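Local atomic coordinates of LAO/AO transport system kinase (Escherichia coli, PDB entry 2P67), a protein that belongs to the MeaB family of P-loop GTPases, with a nucleotide-binding type of fold built on a parallel beta-sheet flanked by helices. Residues Y230-R236 with D257-L262; T56-T62 with V170-L176. All coordinates share one frame; numbering follows the deposited sequence.

Contact 1. Residues Y230-R236 with D257-L262; sequences YDEWQPR and DFKTAL
Residues 230-236 run as an irregular chain along one flank of the helical segment 257-262, nearest to it where Glu232 faces Ala261 at a CA-CA distance of 5.8 Å, and a type I turn from Tyr230 to Trp233, closed by the bond from Trp233 N to Tyr230 O, brings the Tyr230 and Trp233 rings to the same helix. Trp233 does most of the touching. With CG anti to the backbone N (chi1 -176°), its indole lies against the first turn of the segment: Phe258 CB sits over the six-membered ring, 3.9 Å from its centroid, while the phenyl edge of Phe258 points into the face of the five-membered ring in an edge-to-face pair with nearly perpendicular planes. Trp233 CD1 and Phe258 CD1 are 3.6 Å apart. Trp233 NE1 is hydrogen-bonded to the carbonyl of Asp197, which restrains the rotation of the indole. Tyr230 completes this aromatic cluster. Its ring meets Phe258 obliquely, and Leu262 CD2 stands over one face, 3.9 Å from the ring centroid. In this P-loop GTPase fold the contact packs the loop entering edge strand 236-239 on helix 248-264, the helix that follows that strand. Ala261 CB lies 3.6 Å from the carbonyl oxygen of Glu232, whose side chain passes Ala261 O and bends at chi2, and OE2 bonds Ser265 OG just past the end of the helix. At the partly exposed margin, Arg236 reaches out with an extended chain from CG to NE, and its NH1 donates to Asp257 OD2 at 2.8 Å in a salt bridge. The N-H...O bond is nearly straight (163°), with OD2 close to the guanidinium plane and accepting through its anti lone pair, although the carboxylate itself is turned 66° from that plane. Trp233 CH2 lies over the rim of one guanidinium face.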
# COMPACT_ATOMS: atom_id res chain seq x y z
N TYR A 230 2.14 5.95 14.11
CA TYR A 230 2.96 7.06 14.62
C TYR A 230 3.71 6.62 15.88
O TYR A 230 3.09 6.16 16.84
CB TYR A 230 2.05 8.21 15.04
CG TYR A 230 1.17 8.78 13.95
CD1 TYR A 230 1.73 9.31 12.79
CD2 TYR A 230 -0.22 8.79 14.10
CE1 TYR A 230 0.91 9.87 11.79
CE2 TYR A 230 -1.04 9.34 13.11
CZ TYR A 230 -0.47 9.88 11.97
OH TYR A 230 -1.31 10.41 11.02
N ASP A 231 5.03 6.85 15.92
CA ASP A 231 5.85 6.55 17.09
C ASP A 231 5.23 7.11 18.38
O ASP A 231 5.28 6.50 19.44
CB ASP A 231 7.27 7.12 16.88
CG ASP A 231 7.89 6.73 15.53
OD1 ASP A 231 7.58 5.63 15.02
OD2 ASP A 231 8.70 7.51 14.99
N GLU A 232 4.65 8.31 18.26
CA GLU A 232 4.08 9.07 19.38
C GLU A 232 2.79 8.50 20.00
O GLU A 232 2.39 8.93 21.06
CB GLU A 232 3.74 10.49 18.91
CG GLU A 232 4.92 11.35 18.49
CD GLU A 232 5.35 11.17 17.04
OE1 GLU A 232 4.82 10.28 16.32
OE2 GLU A 232 6.24 11.93 16.60
N TRP A 233 2.14 7.56 19.29
CA TRP A 233 0.76 7.15 19.63
C TRP A 233 0.50 5.64 19.55
O TRP A 233 0.63 5.04 18.47
CB TRP A 233 -0.24 7.89 18.71
CG TRP A 233 -1.72 7.65 18.99
CD1 TRP A 233 -2.59 6.96 18.20
CD2 TRP A 233 -2.49 8.10 20.12
NE1 TRP A 233 -3.85 6.94 18.76
CE2 TRP A 233 -3.81 7.63 19.94
CE3 TRP A 233 -2.19 8.85 21.28
CZ2 TRP A 233 -4.84 7.90 20.86
CZ3 TRP A 233 -3.22 9.12 22.20
CH2 TRP A 233 -4.53 8.65 21.97
N GLN A 234 0.16 5.01 20.68
CA GLN A 234 -0.41 3.66 20.64
C GLN A 234 -1.89 3.83 20.33
O GLN A 234 -2.61 4.49 21.10
CB GLN A 234 -0.24 2.89 21.96
CG GLN A 234 -0.41 1.35 21.75
CD GLN A 234 0.84 0.70 21.09
OE1 GLN A 234 1.96 0.88 21.56
NE2 GLN A 234 0.63 -0.04 20.01
N PRO A 235 -2.37 3.27 19.19
CA PRO A 235 -3.81 3.35 18.90
C PRO A 235 -4.66 2.81 20.06
O PRO A 235 -4.26 1.83 20.72
CB PRO A 235 -3.98 2.47 17.66
CG PRO A 235 -2.63 2.55 16.96
CD PRO A 235 -1.63 2.60 18.10
N ARG A 236 -5.81 3.43 20.31
CA ARG A 236 -6.68 3.02 21.41
C ARG A 236 -7.98 2.47 20.88
O ARG A 236 -8.45 2.89 19.81
CB ARG A 236 -6.99 4.20 22.34
CG ARG A 236 -5.77 4.82 22.97
CD ARG A 236 -6.17 5.96 23.91
NE ARG A 236 -4.97 6.62 24.43
CZ ARG A 236 -4.98 7.71 25.19
NH1 ARG A 236 -6.14 8.23 25.59
NH2 ARG A 236 -3.83 8.26 25.57
N ASP A 257 -6.06 13.57 23.67
CA ASP A 257 -4.80 12.89 23.99
C ASP A 257 -3.95 12.64 22.72
O ASP A 257 -2.73 12.84 22.71
CB ASP A 257 -5.09 11.56 24.72
CG ASP A 257 -5.53 11.75 26.17
OD1 ASP A 257 -5.43 12.89 26.73
OD2 ASP A 257 -5.99 10.76 26.78
N PHE A 258 -4.62 12.21 21.65
CA PHE A 258 -3.97 12.04 20.34
C PHE A 258 -3.35 13.37 19.86
O PHE A 258 -2.18 13.41 19.46
CB PHE A 258 -5.00 11.52 19.31
CG PHE A 258 -4.46 11.45 17.88
CD1 PHE A 258 -3.86 10.28 17.40
CD2 PHE A 258 -4.58 12.56 17.02
CE1 PHE A 258 -3.36 10.20 16.08
CE2 PHE A 258 -4.07 12.50 15.70
CZ PHE A 258 -3.47 11.31 15.23
N LYS A 259 -4.14 14.44 19.89
CA LYS A 259 -3.69 15.78 19.48
C LYS A 259 -2.49 16.24 20.29
O LYS A 259 -1.50 16.69 19.73
CB LYS A 259 -4.81 16.82 19.61
CG LYS A 259 -4.40 18.19 19.04
CD LYS A 259 -5.59 19.13 18.81
CE LYS A 259 -5.14 20.35 17.98
NZ LYS A 259 -6.24 21.27 17.55
N THR A 260 -2.56 16.08 21.61
CA THR A 260 -1.42 16.32 22.52
C THR A 260 -0.16 15.54 22.13
O THR A 260 0.93 16.11 22.00
CB THR A 260 -1.83 15.98 23.99
OG1 THR A 260 -2.95 16.79 24.34
CG2 THR A 260 -0.68 16.27 24.96
N ALA A 261 -0.30 14.23 21.91
CA ALA A 261 0.84 13.40 21.58
C ALA A 261 1.52 13.77 20.26
O ALA A 261 2.76 13.77 20.15
CB ALA A 261 0.43 11.95 21.57
N LEU A 262 0.72 14.07 19.24
CA LEU A 262 1.28 14.37 17.93
C LEU A 262 1.80 15.79 17.84
O LEU A 262 2.79 16.05 17.14
CB LEU A 262 0.26 14.10 16.81
CG LEU A 262 0.44 12.72 16.16
CD1 LEU A 262 -0.08 11.68 17.17
CD2 LEU A 262 -0.31 12.63 14.84

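Contact 2. Residues T56-T62 with V170-L176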
# COMPACT_ATOMS: atom_id res chain seq x y z
N THR A 56 -8.16 24.21 12.31
CA THR A 56 -9.36 23.43 12.56
C THR A 56 -8.93 21.98 12.80
O THR A 56 -8.10 21.44 12.06
CB THR A 56 -10.30 23.52 11.34
OG1 THR A 56 -10.69 24.88 11.14
CG2 THR A 56 -11.56 22.65 11.54
N LEU A 57 -9.47 21.35 13.84
CA LEU A 57 -9.25 19.92 14.05
C LEU A 57 -10.06 19.15 13.00
O LEU A 57 -11.29 19.26 12.96
CB LEU A 57 -9.66 19.52 15.47
CG LEU A 57 -9.57 18.03 15.85
CD1 LEU A 57 -8.16 17.47 15.69
CD2 LEU A 57 -10.14 17.80 17.24
N ARG A 58 -9.36 18.38 12.17
CA ARG A 58 -9.99 17.62 11.08
C ARG A 58 -10.10 16.17 11.51
O ARG A 58 -9.08 15.51 11.75
CB ARG A 58 -9.14 17.73 9.81
CG ARG A 58 -8.96 19.18 9.30
CD ARG A 58 -7.71 19.27 8.41
NE ARG A 58 -7.79 18.48 7.17
CZ ARG A 58 -8.15 18.96 5.98
NH1 ARG A 58 -8.54 20.24 5.82
NH2 ARG A 58 -8.16 18.15 4.92
N LEU A 59 -11.32 15.68 11.64
CA LEU A 59 -11.55 14.30 12.04
C LEU A 59 -12.15 13.47 10.92
O LEU A 59 -13.02 13.96 10.18
CB LEU A 59 -12.50 14.25 13.25
CG LEU A 59 -12.08 15.03 14.50
CD1 LEU A 59 -13.16 14.91 15.58
CD2 LEU A 59 -10.73 14.55 15.03
N GLY A 60 -11.72 12.21 10.80
CA GLY A 60 -12.38 11.29 9.90
C GLY A 60 -13.08 10.23 10.71
O GLY A 60 -12.53 9.70 11.70
N VAL A 61 -14.30 9.91 10.29
CA VAL A 61 -15.09 8.89 10.97
C VAL A 61 -15.67 7.93 9.92
O VAL A 61 -16.41 8.35 9.04
CB VAL A 61 -16.24 9.51 11.85
CG1 VAL A 61 -17.12 8.41 12.42
CG2 VAL A 61 -15.70 10.44 12.98
N THR A 62 -15.32 6.65 10.01
CA THR A 62 -15.99 5.64 9.19
C THR A 62 -16.82 4.71 10.07
O THR A 62 -16.52 4.51 11.24
CB THR A 62 -15.02 4.83 8.28
OG1 THR A 62 -14.07 4.08 9.09
CG2 THR A 62 -14.29 5.73 7.33
N VAL A 170 -7.29 13.75 6.99
CA VAL A 170 -7.71 14.16 8.35
C VAL A 170 -6.54 14.08 9.34
O VAL A 170 -5.56 13.39 9.07
CB VAL A 170 -8.91 13.30 8.89
CG1 VAL A 170 -10.15 13.47 7.99
CG2 VAL A 170 -8.51 11.82 9.05
N ASP A 171 -6.68 14.80 10.45
CA ASP A 171 -5.68 14.84 11.52
C ASP A 171 -5.76 13.56 12.35
O ASP A 171 -4.74 13.03 12.79
CB ASP A 171 -5.95 16.02 12.46
CG ASP A 171 -5.85 17.38 11.77
OD1 ASP A 171 -5.10 17.48 10.76
OD2 ASP A 171 -6.47 18.34 12.27
N CYS A 172 -6.98 13.08 12.55
CA CYS A 172 -7.23 11.93 13.42
C CYS A 172 -8.35 11.09 12.82
O CYS A 172 -9.44 11.61 12.54
CB CYS A 172 -7.61 12.38 14.84
SG CYS A 172 -7.90 10.98 16.02
N PHE A 173 -8.05 9.79 12.61
CA PHE A 173 -8.96 8.88 11.94
C PHE A 173 -9.57 7.87 12.92
O PHE A 173 -8.85 7.10 13.57
CB PHE A 173 -8.29 8.13 10.78
CG PHE A 173 -9.23 7.19 10.10
CD1 PHE A 173 -10.32 7.68 9.39
CD2 PHE A 173 -9.09 5.82 10.26
CE1 PHE A 173 -11.22 6.80 8.78
CE2 PHE A 173 -9.99 4.94 9.67
CZ PHE A 173 -11.05 5.43 8.94
N ILE A 174 -10.90 7.87 12.98
CA ILE A 174 -11.68 7.07 13.93
C ILE A 174 -12.58 6.08 13.18
O ILE A 174 -13.35 6.48 12.31
CB ILE A 174 -12.55 7.95 14.86
CG1 ILE A 174 -11.69 8.96 15.64
CG2 ILE A 174 -13.35 7.06 15.84
CD1 ILE A 174 -11.87 10.40 15.19
N SER A 175 -12.47 4.80 13.52
CA SER A 175 -13.26 3.78 12.84
C SER A 175 -14.27 3.17 13.80
O SER A 175 -13.89 2.73 14.87
CB SER A 175 -12.36 2.68 12.27
OG SER A 175 -13.14 1.60 11.76
N LEU A 176 -15.53 3.17 13.41
CA LEU A 176 -16.58 2.52 14.19
C LEU A 176 -16.81 1.11 13.70
O LEU A 176 -16.93 0.85 12.49
CB LEU A 176 -17.88 3.31 14.14
CG LEU A 176 -18.02 4.26 15.32
CD1 LEU A 176 -17.10 5.45 15.13
CD2 LEU A 176 -19.47 4.70 15.43
O HOH W 1 -5.38 16.82 8.00
O HOH W 2 -15.40 1.72 10.17
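Strands 57-62 and 172-176 lie side by side in parallel, with Gly60 opposite Phe173 at a CA-CA distance of 4.7 Å. This water-free middle is tight: Gly60 N donates to Cys172 O and its carbonyl accepts from Ile174 N, while Val170, its CG1 3.5 Å from Gly60 N, and the Phe173 ring close in on the glycine backbone. On the face carrying Leu59, Val61, Cys172 and Ile174 the side chains meet through apolar contacts, with Leu59 CD2 3.8 Å from Cys172 CB, and helix 248-264 covers Leu59, Cys172 and Ile174. The pair forms the centre of the parallel sheet of the P-loop NTPase fold, and strand 57-63 leads into a sequence that matches a Walker A motif. Each end takes in a water. The Asp171 end is less regular, its Cys172 N-Arg58 O bond weak; Asp171 OD2 accepts from Arg58 N (2.9 Å), above the carboxylate plane, and from Arg272, a sodium ligand, which would favour the charged carboxylate. A water donates to Asp171 OD1 and accepts weakly from Arg58 NE; Arg58 NH2 bonds Met169 O, and NH1 forms a salt bridge with Glu145. At the other end Thr62 N-Ile174 O and Leu176 N-Thr62 O continue the pairing, and a second water lies 2.9 Å from Thr62 OG1 and 2.8 Å from Ser175 OG, which also bonds Gln177 NE2, and donates to Leu176 O. Thr62 CG2 meets the Phe173 ring edge in plane, 3.6 Å from CZ.

Overall arrangement
From the N terminus, the chain first passes through strand 57-63 and, after 107 residues that include helix 69-82, strands 87-92, 119-124 and 151-157 and helix 133-146, returns in strand 172-177 to close contact 2 at the centre of the sheet. Contact 1 opens later and closes a much shorter loop of 20 residues, which holds the rest of edge strand 236-239, begun at Arg236, and the start of helix 248-264. The two are therefore in series, neither nested nor crossed, with centres about 13 Å apart. They nevertheless meet through Phe258, whose CE2 lies 3.6 Å from Cys172 CB, so helix 248-264 links the loop before the edge strand with the central strands. Asp197, just ahead of strand 198-201, serves both.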